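Local coordinates for protein pectate lyase II (PDB 2QY1) that probably cleaves pectate, the de-esterified polygalacturonate of plant cell walls, by beta-elimination, as a secreted member of polysaccharide lyase family 1, at residues Y43-F49 / G81-F86; G214-I218 / F298-L302. The protein carries 2 engineered substitutions. All blocks are in the same frame, centred on the assembly; numbering follows the deposited sequence.

Contact 1 of 2, residues Y43-F49 / G81-F86; sequences YTGKFDF and GSAANF
Two loops meet where the polysaccharide lyase 1 beta-helix begins: 43-49, running out of strand 39-43, and the loop segment 81-86, which links strands 74-78 and 87-91. Their end-to-end directions lie 83° apart, and a single parallel bridge pairs Lys46 with Ala83, CA to CA 4.7 Å. At Gly81 (phi/psi 88/-6°) a CB would be jammed against the preceding carbonyl and lie tight on Lys46 NZ, so the position calls for glycine; Gly81 O accepts a hydrogen bond from Lys46 NZ at 3.2 Å (chi1 to chi4 m, t, p, p, the last two folding NZ back). Ser82 packs CB 3.4 Å from Tyr43 O and turns its OG back to Ala79 O. Ala83, extended, makes the bridge: its N donates to Gly45 O (3.0 Å), and its O accepts from both Phe47 N (3.0 Å) and Tyr43 OH (2.7 Å), while its CB lies 3.6 Å from Phe49 CE2. Ala84 CB sits 4.0 Å from Tyr43 CE2. Asn85 points CB at the ring of Phe47 (chi1 t), 3.4 Å from its centroid and 3° off the normal, a CH-pi contact. Phe86 (chi1 p) directs its edge at the face of Tyr43 (chi1 t), a T-shaped pair with centroids 5.2 Å apart and planes at 88°. The Tyr43 hydroxyl thus gives Ala83 O a second donor while its ring packs against Phe86, joining the two loops without an extended ladder.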
ATOM      1  N   TYR A  43      -5.716   5.480 -18.307  1.00 19.38           N
ATOM      2  CA  TYR A  43      -7.007   5.831 -17.714  1.00 19.45           C
ATOM      3  C   TYR A  43      -7.250   7.340 -17.725  1.00 19.68           C
ATOM      4  O   TYR A  43      -6.503   8.101 -17.109  1.00 19.76           O
ATOM      5  CB  TYR A  43      -7.145   5.283 -16.289  1.00 19.01           C
ATOM      6  CG  TYR A  43      -8.411   5.756 -15.612  1.00 18.66           C
ATOM      7  CD1 TYR A  43      -9.665   5.337 -16.064  1.00 17.92           C
ATOM      8  CD2 TYR A  43      -8.360   6.648 -14.537  1.00 18.71           C
ATOM      9  CE1 TYR A  43     -10.842   5.784 -15.454  1.00 17.83           C
ATOM     10  CE2 TYR A  43      -9.528   7.100 -13.919  1.00 18.23           C
ATOM     11  CZ  TYR A  43     -10.764   6.662 -14.383  1.00 17.97           C
ATOM     12  OH  TYR A  43     -11.920   7.111 -13.782  1.00 17.64           O
ATOM     13  N   THR A  44      -8.317   7.750 -18.407  1.00 20.05           N
ATOM     14  CA  THR A  44      -8.602   9.165 -18.660  1.00 20.42           C
ATOM     15  C   THR A  44      -9.839   9.684 -17.922  1.00 20.60           C
ATOM     16  O   THR A  44     -10.135  10.880 -17.967  1.00 20.59           O
ATOM     17  CB  THR A  44      -8.803   9.432 -20.169  1.00 20.49           C
ATOM     18  OG1 THR A  44      -9.944   8.700 -20.631  1.00 20.75           O
ATOM     19  CG2 THR A  44      -7.575   9.012 -20.964  1.00 20.53           C
ATOM     20  N   GLY A  45     -10.564   8.786 -17.260  1.00 21.06           N
ATOM     21  CA  GLY A  45     -11.784   9.154 -16.540  1.00 21.51           C
ATOM     22  C   GLY A  45     -11.511  10.148 -15.431  1.00 21.81           C
ATOM     23  O   GLY A  45     -10.457  10.104 -14.800  1.00 21.67           O
ATOM     24  N   LYS A  46     -12.454  11.062 -15.216  1.00 22.18           N
ATOM     25  CA  LYS A  46     -12.313  12.105 -14.205  1.00 22.83           C
ATOM     26  C   LYS A  46     -13.521  12.103 -13.278  1.00 22.68           C
ATOM     27  O   LYS A  46     -14.428  12.923 -13.426  1.00 22.71           O
ATOM     28  CB  LYS A  46     -12.169  13.485 -14.860  1.00 22.80           C
ATOM     29  CG  LYS A  46     -11.001  13.621 -15.825  1.00 23.67           C
ATOM     30  CD  LYS A  46     -11.087  14.917 -16.624  1.00 24.13           C
ATOM     31  CE  LYS A  46     -10.757  16.142 -15.773  1.00 26.46           C
ATOM     32  NZ  LYS A  46      -9.311  16.200 -15.411  1.00 27.68           N
ATOM     33  N   PHE A  47     -13.536  11.175 -12.329  1.00 22.65           N
ATOM     34  CA  PHE A  47     -14.628  11.102 -11.362  1.00 22.62           C
ATOM     35  C   PHE A  47     -14.666  12.347 -10.477  1.00 22.69           C
ATOM     36  O   PHE A  47     -13.653  12.739  -9.894  1.00 22.62           O
ATOM     37  CB  PHE A  47     -14.524   9.838 -10.501  1.00 22.45           C
ATOM     38  CG  PHE A  47     -15.698   9.636  -9.583  1.00 22.19           C
ATOM     39  CD1 PHE A  47     -15.658  10.096  -8.267  1.00 22.17           C
ATOM     40  CD2 PHE A  47     -16.848   8.994 -10.036  1.00 22.26           C
ATOM     41  CE1 PHE A  47     -16.746   9.917  -7.414  1.00 21.63           C
ATOM     42  CE2 PHE A  47     -17.943   8.806  -9.189  1.00 22.33           C
ATOM     43  CZ  PHE A  47     -17.889   9.271  -7.875  1.00 22.40           C
ATOM     44  N   ASP A  48     -15.842  12.960 -10.394  1.00 22.90           N
ATOM     45  CA  ASP A  48     -16.058  14.112  -9.526  1.00 23.05           C
ATOM     46  C   ASP A  48     -16.475  13.602  -8.152  1.00 22.99           C
ATOM     47  O   ASP A  48     -17.585  13.094  -7.984  1.00 22.96           O
ATOM     48  CB  ASP A  48     -17.133  15.032 -10.118  1.00 23.14           C
ATOM     49  CG  ASP A  48     -17.393  16.273  -9.265  1.00 23.64           C
ATOM     50  OD1 ASP A  48     -16.666  16.507  -8.276  1.00 24.59           O
ATOM     51  OD2 ASP A  48     -18.332  17.025  -9.600  1.00 24.46           O
ATOM     52  N   PHE A  49     -15.577  13.737  -7.178  1.00 22.77           N
ATOM     53  CA  PHE A  49     -15.827  13.245  -5.822  1.00 22.75           C
ATOM     54  C   PHE A  49     -16.908  14.044  -5.090  1.00 22.83           C
ATOM     55  O   PHE A  49     -17.505  13.553  -4.128  1.00 22.75           O
ATOM     56  CB  PHE A  49     -14.528  13.203  -5.010  1.00 22.72           C
ATOM     57  CG  PHE A  49     -13.534  12.196  -5.518  1.00 22.22           C
ATOM     58  CD1 PHE A  49     -13.739  10.831  -5.317  1.00 22.08           C
ATOM     59  CD2 PHE A  49     -12.397  12.609  -6.205  1.00 21.97           C
ATOM     60  CE1 PHE A  49     -12.824   9.894  -5.796  1.00 21.67           C
ATOM     61  CE2 PHE A  49     -11.473  11.680  -6.683  1.00 21.95           C
ATOM     62  CZ  PHE A  49     -11.688  10.319  -6.477  1.00 22.19           C
ATOM     63  N   GLY A  81      -4.669  14.411 -13.911  1.00 21.07           N
ATOM     64  CA  GLY A  81      -5.998  14.941 -13.634  1.00 20.76           C
ATOM     65  C   GLY A  81      -7.081  13.883 -13.547  1.00 20.57           C
ATOM     66  O   GLY A  81      -8.224  14.199 -13.208  1.00 20.55           O
ATOM     67  N   SER A  82      -6.732  12.634 -13.856  1.00 20.26           N
ATOM     68  CA  SER A  82      -7.689  11.526 -13.791  1.00 20.13           C
ATOM     69  C   SER A  82      -8.020  11.162 -12.350  1.00 20.01           C
ATOM     70  O   SER A  82      -7.191  11.317 -11.452  1.00 19.96           O
ATOM     71  CB  SER A  82      -7.169  10.291 -14.539  1.00 20.17           C
ATOM     72  OG  SER A  82      -6.054   9.711 -13.881  1.00 20.31           O
ATOM     73  N   ALA A  83      -9.241  10.680 -12.141  1.00 19.84           N
ATOM     74  CA  ALA A  83      -9.692  10.241 -10.828  1.00 19.58           C
ATOM     75  C   ALA A  83     -10.647   9.063 -10.982  1.00 19.58           C
ATOM     76  O   ALA A  83     -11.488   9.048 -11.890  1.00 19.49           O
ATOM     77  CB  ALA A  83     -10.362  11.385 -10.085  1.00 19.61           C
ATOM     78  N   ALA A  84     -10.506   8.089 -10.084  1.00 19.31           N
ATOM     79  CA  ALA A  84     -11.287   6.856 -10.111  1.00 19.07           C
ATOM     80  C   ALA A  84     -12.091   6.664  -8.832  1.00 19.00           C
ATOM     81  O   ALA A  84     -11.583   6.889  -7.734  1.00 18.79           O
ATOM     82  CB  ALA A  84     -10.362   5.660 -10.318  1.00 19.18           C
ATOM     83  N   ASN A  85     -13.345   6.248  -8.995  1.00 18.88           N
ATOM     84  CA  ASN A  85     -14.175   5.768  -7.895  1.00 18.81           C
ATOM     85  C   ASN A  85     -14.318   4.246  -7.995  1.00 18.78           C
ATOM     86  O   ASN A  85     -15.381   3.677  -7.733  1.00 18.70           O
ATOM     87  CB  ASN A  85     -15.542   6.459  -7.913  1.00 18.86           C
ATOM     88  CG  ASN A  85     -16.346   6.222  -6.640  1.00 18.79           C
ATOM     89  OD1 ASN A  85     -15.858   6.426  -5.523  1.00 19.60           O
ATOM     90  ND2 ASN A  85     -17.586   5.792  -6.806  1.00 18.07           N
ATOM     91  N   PHE A  86     -13.227   3.601  -8.397  1.00 18.87           N
ATOM     92  CA  PHE A  86     -13.143   2.144  -8.446  1.00 19.11           C
ATOM     93  C   PHE A  86     -11.759   1.698  -7.991  1.00 19.24           C
ATOM     94  O   PHE A  86     -10.786   2.441  -8.136  1.00 19.41           O
ATOM     95  CB  PHE A  86     -13.459   1.605  -9.854  1.00 18.85           C
ATOM     96  CG  PHE A  86     -12.545   2.126 -10.936  1.00 19.20           C
ATOM     97  CD1 PHE A  86     -11.329   1.501 -11.205  1.00 18.80           C
ATOM     98  CD2 PHE A  86     -12.909   3.236 -11.699  1.00 18.90           C
ATOM     99  CE1 PHE A  86     -10.486   1.979 -12.208  1.00 20.19           C
ATOM    100  CE2 PHE A  86     -12.074   3.718 -12.705  1.00 18.86           C
ATOM    101  CZ  PHE A  86     -10.861   3.091 -12.960  1.00 19.42           C
TER

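Contact 2 of 2, residues G214-I218 / F298-L302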
ATOM      1  N   GLY A 214       7.314 -12.703   6.462  1.00 20.39           N
ATOM      2  CA  GLY A 214       8.115 -12.136   5.378  1.00 20.30           C
ATOM      3  C   GLY A 214       9.122 -11.077   5.788  1.00 20.32           C
ATOM      4  O   GLY A 214       9.356 -10.844   6.979  1.00 20.13           O
ATOM      5  N   LEU A 215       9.723 -10.441   4.786  1.00 20.10           N
ATOM      6  CA  LEU A 215      10.695  -9.379   5.008  1.00 20.09           C
ATOM      7  C   LEU A 215      10.245  -8.112   4.311  1.00 20.15           C
ATOM      8  O   LEU A 215       9.692  -8.162   3.209  1.00 20.02           O
ATOM      9  CB  LEU A 215      12.081  -9.787   4.492  1.00 20.16           C
ATOM     10  CG  LEU A 215      12.694 -11.092   5.013  1.00 20.21           C
ATOM     11  CD1 LEU A 215      13.948 -11.441   4.225  1.00 20.44           C
ATOM     12  CD2 LEU A 215      12.995 -11.014   6.505  1.00 20.16           C
ATOM     13  N   SER A 216      10.475  -6.976   4.960  1.00 20.04           N
ATOM     14  CA  SER A 216      10.166  -5.690   4.357  1.00 19.99           C
ATOM     15  C   SER A 216      11.288  -4.683   4.571  1.00 19.91           C
ATOM     16  O   SER A 216      12.091  -4.801   5.506  1.00 19.92           O
ATOM     17  CB  SER A 216       8.838  -5.135   4.886  1.00 19.91           C
ATOM     18  OG  SER A 216       8.981  -4.624   6.199  1.00 20.43           O
ATOM     19  N   HIS A 217      11.335  -3.703   3.679  1.00 19.58           N
ATOM     20  CA  HIS A 217      12.238  -2.578   3.804  1.00 19.56           C
ATOM     21  C   HIS A 217      11.382  -1.320   3.712  1.00 19.46           C
ATOM     22  O   HIS A 217      10.800  -1.026   2.669  1.00 19.40           O
ATOM     23  CB  HIS A 217      13.298  -2.629   2.705  1.00 19.38           C
ATOM     24  CG  HIS A 217      14.361  -1.583   2.827  1.00 20.02           C
ATOM     25  ND1 HIS A 217      15.093  -1.145   1.746  1.00 20.38           N
ATOM     26  CD2 HIS A 217      14.819  -0.888   3.897  1.00 20.44           C
ATOM     27  CE1 HIS A 217      15.960  -0.231   2.144  1.00 20.36           C
ATOM     28  NE2 HIS A 217      15.811  -0.053   3.443  1.00 20.64           N
ATOM     29  N   ILE A 218      11.287  -0.609   4.831  1.00 19.35           N
ATOM     30  CA  ILE A 218      10.435   0.569   4.955  1.00 19.10           C
ATOM     31  C   ILE A 218      11.337   1.782   5.181  1.00 19.14           C
ATOM     32  O   ILE A 218      11.843   1.983   6.284  1.00 18.97           O
ATOM     33  CB  ILE A 218       9.411   0.387   6.121  1.00 19.09           C
ATOM     34  CG1 ILE A 218       8.529  -0.845   5.868  1.00 18.99           C
ATOM     35  CG2 ILE A 218       8.552   1.644   6.321  1.00 19.05           C
ATOM     36  CD1 ILE A 218       7.862  -1.418   7.121  1.00 19.06           C
ATOM     37  N   PHE A 298      18.381  -7.421  10.201  1.00 24.98           N
ATOM     38  CA  PHE A 298      17.829  -7.903   8.939  1.00 24.86           C
ATOM     39  C   PHE A 298      18.653  -9.107   8.467  1.00 24.97           C
ATOM     40  O   PHE A 298      19.862  -8.988   8.270  1.00 25.02           O
ATOM     41  CB  PHE A 298      17.818  -6.784   7.899  1.00 24.72           C
ATOM     42  CG  PHE A 298      16.884  -7.031   6.753  1.00 24.49           C
ATOM     43  CD1 PHE A 298      15.509  -6.853   6.902  1.00 24.02           C
ATOM     44  CD2 PHE A 298      17.375  -7.433   5.518  1.00 24.24           C
ATOM     45  CE1 PHE A 298      14.641  -7.079   5.836  1.00 23.58           C
ATOM     46  CE2 PHE A 298      16.515  -7.663   4.447  1.00 23.95           C
ATOM     47  CZ  PHE A 298      15.147  -7.484   4.608  1.00 24.00           C
ATOM     48  N   PRO A 299      17.995 -10.272   8.299  1.00 25.07           N
ATOM     49  CA  PRO A 299      18.683 -11.570   8.221  1.00 25.09           C
ATOM     50  C   PRO A 299      19.457 -11.851   6.928  1.00 25.15           C
ATOM     51  O   PRO A 299      20.272 -12.774   6.895  1.00 25.25           O
ATOM     52  CB  PRO A 299      17.539 -12.575   8.379  1.00 25.13           C
ATOM     53  CG  PRO A 299      16.353 -11.870   7.818  1.00 24.95           C
ATOM     54  CD  PRO A 299      16.533 -10.416   8.157  1.00 24.96           C
ATOM     55  N   GLU A 300      19.207 -11.068   5.881  1.00 25.18           N
ATOM     56  CA  GLU A 300      19.857 -11.295   4.590  1.00 25.10           C
ATOM     57  C   GLU A 300      20.084 -10.005   3.807  1.00 24.91           C
ATOM     58  O   GLU A 300      19.548  -8.950   4.153  1.00 24.80           O
ATOM     59  CB  GLU A 300      19.043 -12.286   3.746  1.00 25.14           C
ATOM     60  CG  GLU A 300      17.665 -11.776   3.327  1.00 25.26           C
ATOM     61  CD  GLU A 300      16.872 -12.803   2.542  1.00 25.30           C
ATOM     62  OE1 GLU A 300      16.207 -12.413   1.561  1.00 25.50           O
ATOM     63  OE2 GLU A 300      16.910 -13.998   2.903  1.00 25.86           O
ATOM     64  N   SER A 301      20.884 -10.104   2.750  1.00 24.63           N
ATOM     65  CA  SER A 301      21.083  -8.994   1.831  1.00 24.46           C
ATOM     66  C   SER A 301      19.756  -8.647   1.162  1.00 24.26           C
ATOM     67  O   SER A 301      18.973  -9.537   0.820  1.00 24.14           O
ATOM     68  CB  SER A 301      22.132  -9.353   0.777  1.00 24.54           C
ATOM     69  OG  SER A 301      22.307  -8.298  -0.153  1.00 24.81           O
ATOM     70  N   LEU A 302      19.502  -7.351   0.998  1.00 24.03           N
ATOM     71  CA  LEU A 302      18.322  -6.880   0.281  1.00 23.88           C
ATOM     72  C   LEU A 302      18.389  -7.307  -1.180  1.00 23.84           C
ATOM     73  O   LEU A 302      17.365  -7.617  -1.793  1.00 23.95           O
ATOM     74  CB  LEU A 302      18.187  -5.358   0.393  1.00 23.79           C
ATOM     75  CG  LEU A 302      17.741  -4.806   1.749  1.00 23.77           C
ATOM     76  CD1 LEU A 302      18.108  -3.336   1.872  1.00 23.55           C
ATOM     77  CD2 LEU A 302      16.241  -5.003   1.963  1.00 23.62           C
TER
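In this part of the right-handed parallel beta-helix, the loop 298-302, between strand 287-288 and helix 314-321, lies across the start of strand 215-226 by side-chain packing; the backbones stay well apart, with Leu215 and Phe298 CA atoms 8.3 Å from each other and those of His217 and Leu302 8.2 Å. Leu215 points its CA-to-CB bond toward the loop and has the most surface covered: CB is 3.8 Å from Phe298 CZ, CD2 3.7 Å from Pro299 CG, and CD1 3.6 Å from Glu300 OE1, a carboxylate that also forms a long, weak ion pair with Arg193. Ser216 points the other way, its OG hydrogen-bonded to Gln211, so it meets the loop through its backbone, with O 3.4 Å from Phe298 CE1. Two residues on from Leu215, His217 faces the loop again. Its imidazole is held at both nitrogens, ND1 by Tyr304 just beyond the loop segment and NE2 by Glu242. Phe298 and Leu302 both touch Tyr5, bringing the chain's N-terminal region into the same patch. Over one face of the fixed His217 ring comes Leu302 in a CH-pi contact, its CD1 4.0 Å from the centroid and 3.7 Å from ND1.

Contacts 1 and 2 lie on opposite sides of the chain's centre, their own centres 36 Å apart and their nearest atoms about 24 Å apart, so they do not touch. They follow in series: contact 1 closes at 86, well before contact 2 opens at 214. Strands 39-43 and 215-226 nonetheless belong to one large, mostly parallel sheet, reached from one to the other through 74-78, 97-105, 129-137, 164-174 and 193-202. Contact 1 thus ties loops of neighbouring coils near the N-terminal end of the stack, whereas contact 2 lays a segment from the C-terminal part of the chain against the outside of a later coil.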